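Local atomic coordinates of sulfite dehydrogenase (Paracoccus pantotrophus, PDB entry 2XTS), a protein that catalyses the oxidation of protein-bound sulfane sulfur in the Sox system, using a molybdopterin-bound molybdenum centre and passing electrons to heme c. Residues Ile53-Ile58 with Cys136-Gly141; Cys70-His75 with Met142-Glu147. All blocks are in the same frame, centred on the assembly; numbering follows the deposited sequence.

How the contacts relate
From the N terminus the chain meets 53-58 first, then 70-75, and only much later 136-141 and 142-147, which are consecutive. Contact 1 closes a loop of 77 residues and contact 2 one of 66. Because the second loop starts inside the first and ends beyond it, the two cross. The short strands 52-53 and 74-75 pair antiparallel, and the loop between them passes across helix 136-140 and the start of strand 143-152. Thr-56 OG1 bonds to Ile-143 O and Asn-54 OD1 to Glu-73 N, so residues of contact 1 directly hold the backbone of contact 2. Together they tie this loop to the molybdopterin pocket, and both also touch the second subunit.

Contact 1 (Ile53-Ile58 with Cys136-Gly141); sequences INFTPI and CQYTQG
Structural packing joins the 53-58 loop to helix 136-140, tightest where the two backbones meet directly: Thr-56 N donates to Gly-141 O at 2.8 Å. Glycine suits this turn because any beta carbon would run into Thr-56 O and Gln-137 O. Long, amide-tipped Gln-137 sets CG anti to its backbone N (chi1 174°) and stretches out, so that NE2 reaches Phe-55 O at 2.9 Å, fairly straight (163°) but above the carbonyl plane. NE2 also serves Lys-38 O, and OE1 accepts from Gln-274. The aliphatic stem lies against the loop, and NE2 meets the CA of Pro-57, the residue at the centre of an inverse gamma turn. Phe-55 is tight too, CB 3.2 Å from Gln-137 O and CE2 3.3 Å from Tyr-138 O. Looser are Ile-58 CG1 with Cys-136 SG (4.1 Å) and, between oblique rings, Phe-55 CD1 with Tyr-138 CD1 (4.3 Å). This is no solvent side: all is buried, which suits apolar Phe-55 and Ile-58. Ile-58 CG1 takes the crowded position, and extended chi2 carries CD1 to Gln-140 CB (3.7 Å). Tyr-138 OH bonds to Ala-193 O of the cytochrome chain. Val-267 of strand 265-270 covers Ile-58 and Cys-136; Trp-376 of strand 375-378 packs on Cys-136 and Thr-139.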
# COMPACT_ATOMS: atom_id res chain seq x y z
N ILE A 53 -0.74 1.82 22.50
CA ILE A 53 -1.17 1.07 21.33
C ILE A 53 -2.30 1.84 20.67
O ILE A 53 -3.14 2.44 21.35
CB ILE A 53 -1.68 -0.33 21.79
CG1 ILE A 53 -2.09 -1.22 20.62
CG2 ILE A 53 -2.84 -0.24 22.82
CD1 ILE A 53 -0.95 -1.68 19.83
N ASN A 54 -2.38 1.78 19.34
CA ASN A 54 -3.62 2.12 18.65
C ASN A 54 -3.96 1.00 17.68
O ASN A 54 -3.25 -0.01 17.65
CB ASN A 54 -3.57 3.52 18.04
CG ASN A 54 -2.58 3.66 16.90
OD1 ASN A 54 -2.35 2.71 16.16
ND2 ASN A 54 -2.05 4.87 16.70
N PHE A 55 -5.08 1.12 16.97
CA PHE A 55 -5.67 -0.04 16.32
C PHE A 55 -5.96 0.23 14.85
O PHE A 55 -6.55 1.24 14.51
CB PHE A 55 -6.98 -0.40 17.03
CG PHE A 55 -6.80 -0.82 18.45
CD1 PHE A 55 -6.81 0.11 19.48
CD2 PHE A 55 -6.56 -2.15 18.76
CE1 PHE A 55 -6.57 -0.28 20.79
CE2 PHE A 55 -6.36 -2.54 20.07
CZ PHE A 55 -6.37 -1.61 21.07
N THR A 56 -5.53 -0.70 13.99
CA THR A 56 -5.81 -0.62 12.56
C THR A 56 -7.30 -0.84 12.29
O THR A 56 -7.89 -1.71 12.90
CB THR A 56 -5.06 -1.76 11.82
OG1 THR A 56 -3.67 -1.72 12.15
CG2 THR A 56 -5.25 -1.71 10.32
N PRO A 57 -7.91 -0.06 11.38
CA PRO A 57 -9.34 -0.20 11.07
C PRO A 57 -9.63 -1.40 10.18
O PRO A 57 -10.20 -1.24 9.11
CB PRO A 57 -9.67 1.12 10.37
CG PRO A 57 -8.42 1.50 9.70
CD PRO A 57 -7.33 1.11 10.68
N ILE A 58 -9.31 -2.60 10.67
CA ILE A 58 -9.50 -3.80 9.88
C ILE A 58 -10.95 -4.13 9.56
O ILE A 58 -11.20 -4.93 8.71
CB ILE A 58 -8.78 -5.02 10.51
CG1 ILE A 58 -9.32 -5.35 11.91
CG2 ILE A 58 -7.26 -4.83 10.50
CD1 ILE A 58 -8.97 -6.73 12.38
N CYS A 136 -13.93 -5.52 15.67
CA CYS A 136 -12.68 -6.19 15.35
C CYS A 136 -11.51 -5.23 15.23
O CYS A 136 -10.37 -5.64 15.43
CB CYS A 136 -12.80 -7.09 14.11
SG CYS A 136 -13.23 -6.23 12.59
N GLN A 137 -11.74 -3.95 14.94
CA GLN A 137 -10.64 -2.98 15.02
C GLN A 137 -9.97 -3.09 16.39
O GLN A 137 -8.73 -3.07 16.51
CB GLN A 137 -11.17 -1.56 14.83
CG GLN A 137 -10.13 -0.50 15.05
CD GLN A 137 -10.44 0.81 14.36
OE1 GLN A 137 -11.61 1.12 14.13
NE2 GLN A 137 -9.40 1.57 14.03
N TYR A 138 -10.79 -3.23 17.44
CA TYR A 138 -10.29 -3.23 18.82
C TYR A 138 -9.79 -4.60 19.26
O TYR A 138 -8.78 -4.71 19.95
CB TYR A 138 -11.38 -2.71 19.78
CG TYR A 138 -11.89 -1.38 19.33
CD1 TYR A 138 -11.12 -0.24 19.47
CD2 TYR A 138 -13.11 -1.26 18.71
CE1 TYR A 138 -11.56 0.97 19.01
CE2 TYR A 138 -13.55 -0.05 18.21
CZ TYR A 138 -12.77 1.07 18.39
OH TYR A 138 -13.16 2.29 17.90
N THR A 139 -10.52 -5.65 18.92
CA THR A 139 -10.19 -6.97 19.42
C THR A 139 -9.17 -7.73 18.56
O THR A 139 -8.57 -8.69 19.04
CB THR A 139 -11.47 -7.80 19.69
OG1 THR A 139 -12.32 -7.83 18.54
CG2 THR A 139 -12.26 -7.22 20.83
N GLN A 140 -8.93 -7.28 17.32
CA GLN A 140 -7.97 -7.91 16.42
C GLN A 140 -7.07 -6.92 15.66
O GLN A 140 -6.27 -7.36 14.86
CB GLN A 140 -8.68 -8.85 15.44
CG GLN A 140 -9.15 -10.21 16.00
CD GLN A 140 -10.50 -10.14 16.71
OE1 GLN A 140 -11.27 -9.20 16.53
NE2 GLN A 140 -10.82 -11.16 17.48
N GLY A 141 -7.23 -5.62 15.89
CA GLY A 141 -6.58 -4.63 15.05
C GLY A 141 -5.17 -4.20 15.41
O GLY A 141 -4.65 -3.28 14.80

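Contact 2 (Cys70-His75 with Met142-Glu147). With MTE (phosphonic acidmono-(2-amino-5,6-dimercapto-4-oxo-3,7,8a,9,10,10a-hexahydro-4H-8-oxa-1,3,9,10-tetraaza-anthracen-7-ylmethyl)ester), chain E; 2MO (molybdenum (IV)oxide), chain F.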
# COMPACT_ATOMS: atom_id res chain seq x y z
N CYS A 70 -2.93 4.23 8.13
CA CYS A 70 -3.79 3.76 9.22
C CYS A 70 -3.36 2.45 9.84
O CYS A 70 -4.10 1.84 10.59
CB CYS A 70 -5.24 3.65 8.78
SG CYS A 70 -5.62 2.52 7.45
N ALA A 71 -2.13 2.04 9.56
CA ALA A 71 -1.54 0.85 10.15
C ALA A 71 -1.16 1.15 11.60
O ALA A 71 -0.56 2.19 11.90
CB ALA A 71 -0.33 0.42 9.36
N PHE A 72 -1.53 0.24 12.51
CA PHE A 72 -1.39 0.49 13.94
C PHE A 72 0.03 0.83 14.34
O PHE A 72 1.01 0.47 13.66
CB PHE A 72 -1.89 -0.69 14.80
CG PHE A 72 -0.88 -1.78 15.05
CD1 PHE A 72 -0.44 -2.62 14.06
CD2 PHE A 72 -0.37 -1.96 16.32
CE1 PHE A 72 0.48 -3.61 14.33
CE2 PHE A 72 0.53 -2.95 16.58
CZ PHE A 72 0.97 -3.78 15.60
N GLU A 73 0.13 1.48 15.50
CA GLU A 73 1.37 1.87 16.17
C GLU A 73 1.41 1.26 17.54
O GLU A 73 0.42 1.25 18.26
CB GLU A 73 1.36 3.38 16.40
CG GLU A 73 1.30 4.25 15.17
CD GLU A 73 1.07 5.70 15.54
OE1 GLU A 73 1.92 6.33 16.20
OE2 GLU A 73 0.02 6.23 15.17
N ARG A 74 2.58 0.81 17.94
CA ARG A 74 2.86 0.46 19.34
C ARG A 74 4.23 1.04 19.68
O ARG A 74 5.23 0.69 19.05
CB ARG A 74 2.80 -1.05 19.60
CG ARG A 74 2.46 -1.44 21.03
CD ARG A 74 3.51 -1.08 22.04
NE ARG A 74 3.28 -1.89 23.25
CZ ARG A 74 3.36 -1.45 24.49
NH1 ARG A 74 3.67 -0.18 24.78
NH2 ARG A 74 3.09 -2.31 25.48
N HIS A 75 4.25 1.95 20.65
CA HIS A 75 5.50 2.56 21.14
C HIS A 75 5.62 2.36 22.64
O HIS A 75 4.62 2.16 23.32
CB HIS A 75 5.52 4.08 20.89
CG HIS A 75 5.08 4.45 19.53
ND1 HIS A 75 4.11 5.39 19.23
CD2 HIS A 75 5.48 3.91 18.36
CE1 HIS A 75 3.95 5.43 17.92
NE2 HIS A 75 4.78 4.55 17.37
N MET A 142 -4.51 -4.86 16.35
CA MET A 142 -3.08 -4.64 16.58
C MET A 142 -2.29 -5.49 15.57
O MET A 142 -1.55 -6.40 15.93
CB MET A 142 -2.64 -4.98 18.01
CG MET A 142 -3.44 -4.42 19.12
SD MET A 142 -2.65 -4.94 20.68
CE MET A 142 -3.94 -4.60 21.87
N ILE A 143 -2.47 -5.18 14.28
CA ILE A 143 -1.84 -5.92 13.23
C ILE A 143 -1.76 -5.02 12.00
O ILE A 143 -2.64 -4.20 11.74
CB ILE A 143 -2.67 -7.21 12.91
CG1 ILE A 143 -1.89 -8.17 12.03
CG2 ILE A 143 -4.05 -6.90 12.30
CD1 ILE A 143 -2.43 -9.59 12.13
N HIS A 144 -0.72 -5.24 11.21
CA HIS A 144 -0.63 -4.65 9.88
C HIS A 144 0.16 -5.60 8.98
O HIS A 144 0.80 -6.53 9.46
CB HIS A 144 -0.09 -3.19 9.87
CG HIS A 144 1.27 -2.96 10.44
ND1 HIS A 144 2.40 -3.57 9.95
CD2 HIS A 144 1.68 -2.06 11.36
CE1 HIS A 144 3.45 -3.09 10.59
NE2 HIS A 144 3.04 -2.17 11.45
N ASN A 145 0.09 -5.36 7.67
CA ASN A 145 0.66 -6.26 6.68
C ASN A 145 1.16 -5.43 5.53
O ASN A 145 0.40 -4.78 4.86
CB ASN A 145 -0.42 -7.25 6.22
CG ASN A 145 0.09 -8.35 5.31
OD1 ASN A 145 -0.14 -8.32 4.08
ND2 ASN A 145 0.70 -9.34 5.86
N MET A 146 2.46 -5.46 5.34
CA MET A 146 3.11 -4.61 4.35
C MET A 146 4.13 -5.41 3.54
O MET A 146 4.65 -6.44 3.96
CB MET A 146 3.82 -3.42 5.02
CG MET A 146 2.92 -2.68 5.96
SD MET A 146 3.67 -1.12 6.49
CE MET A 146 2.43 -0.57 7.66
N GLU A 147 4.40 -4.89 2.34
CA GLU A 147 5.49 -5.35 1.49
C GLU A 147 6.77 -4.62 1.89
O GLU A 147 6.84 -3.41 1.71
CB GLU A 147 5.17 -5.04 0.03
CG GLU A 147 6.28 -5.42 -0.96
CD GLU A 147 6.03 -4.85 -2.35
OE1 GLU A 147 6.09 -3.62 -2.52
OE2 GLU A 147 5.83 -5.64 -3.29
N1 MTE E . 10.71 -0.82 18.61
C2 MTE E . 11.15 0.14 19.41
N2 MTE E . 12.38 0.65 19.21
N3 MTE E . 10.38 0.65 20.40
C4 MTE E . 9.12 0.19 20.66
O4 MTE E . 8.48 0.71 21.59
N5 MTE E . 7.38 -1.50 20.04
C6 MTE E . 7.33 -2.85 19.54
C7 MTE E . 7.84 -3.02 18.11
N8 MTE E . 9.12 -2.38 17.96
C9 MTE E . 8.60 -0.89 19.84
C10 MTE E . 9.48 -1.39 18.78
C1' MTE E . 5.95 -3.48 19.64
S1' MTE E . 5.38 -4.01 21.21
C2' MTE E . 5.19 -3.73 18.55
S2' MTE E . 3.72 -4.60 18.63
C3' MTE E . 5.68 -3.25 17.19
O3' MTE E . 6.88 -2.46 17.23
C4' MTE E . 4.62 -2.37 16.55
O4' MTE E . 5.05 -1.99 15.23
P MTE E . 4.28 -0.74 14.58
O1P MTE E . 2.82 -1.28 14.54
O2P MTE E . 4.36 0.45 15.48
O3P MTE E . 4.86 -0.60 13.22
MO 2MO F . 3.57 -5.48 20.84
OT1 2MO F . 4.18 -7.16 20.78
OT2 2MO F . 3.12 -4.89 22.65
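Part of the molybdopterin pocket, around the phosphate, is formed here, where the loop leading into strand 74-75 meets the start of strand 143-152. Phe-72 carries the contact. With CG between its backbone N and carbonyl carbon, its ring slots between protein and cofactor: Met-142 C lies 3.5 Å above the centre of one face, and MTE O1P stands 3.2 Å above the centre of the other. A flat aromatic group suits so narrow a gap, and an alanine here would remove the ring and would probably loosen the packing between the phosphate and the 142-143 peptide. The His-144 ring comes obliquely against Phe-72, CD2 lying 3.5 Å from Phe-72 CD1. His-144 NE2 donates to MTE O3P, which lies at the ring edge in its plane, in an almost linear bond (3.0 Å, 177°). Met-146 CE lies over a face of the imidazole and presses on Ala-71 CB at 3.4 Å, a tight fit that suits a small residue at Ala-71. Further along, Arg-74 N donates to MTE O2P, while its NE donates to 2MO OT2 at 3.1 Å, which lies at the edge of the guanidinium in its plane. One short segment thus grips both phosphate and metal oxide, and the anionic phosphate would probably raise the basicity of His-144.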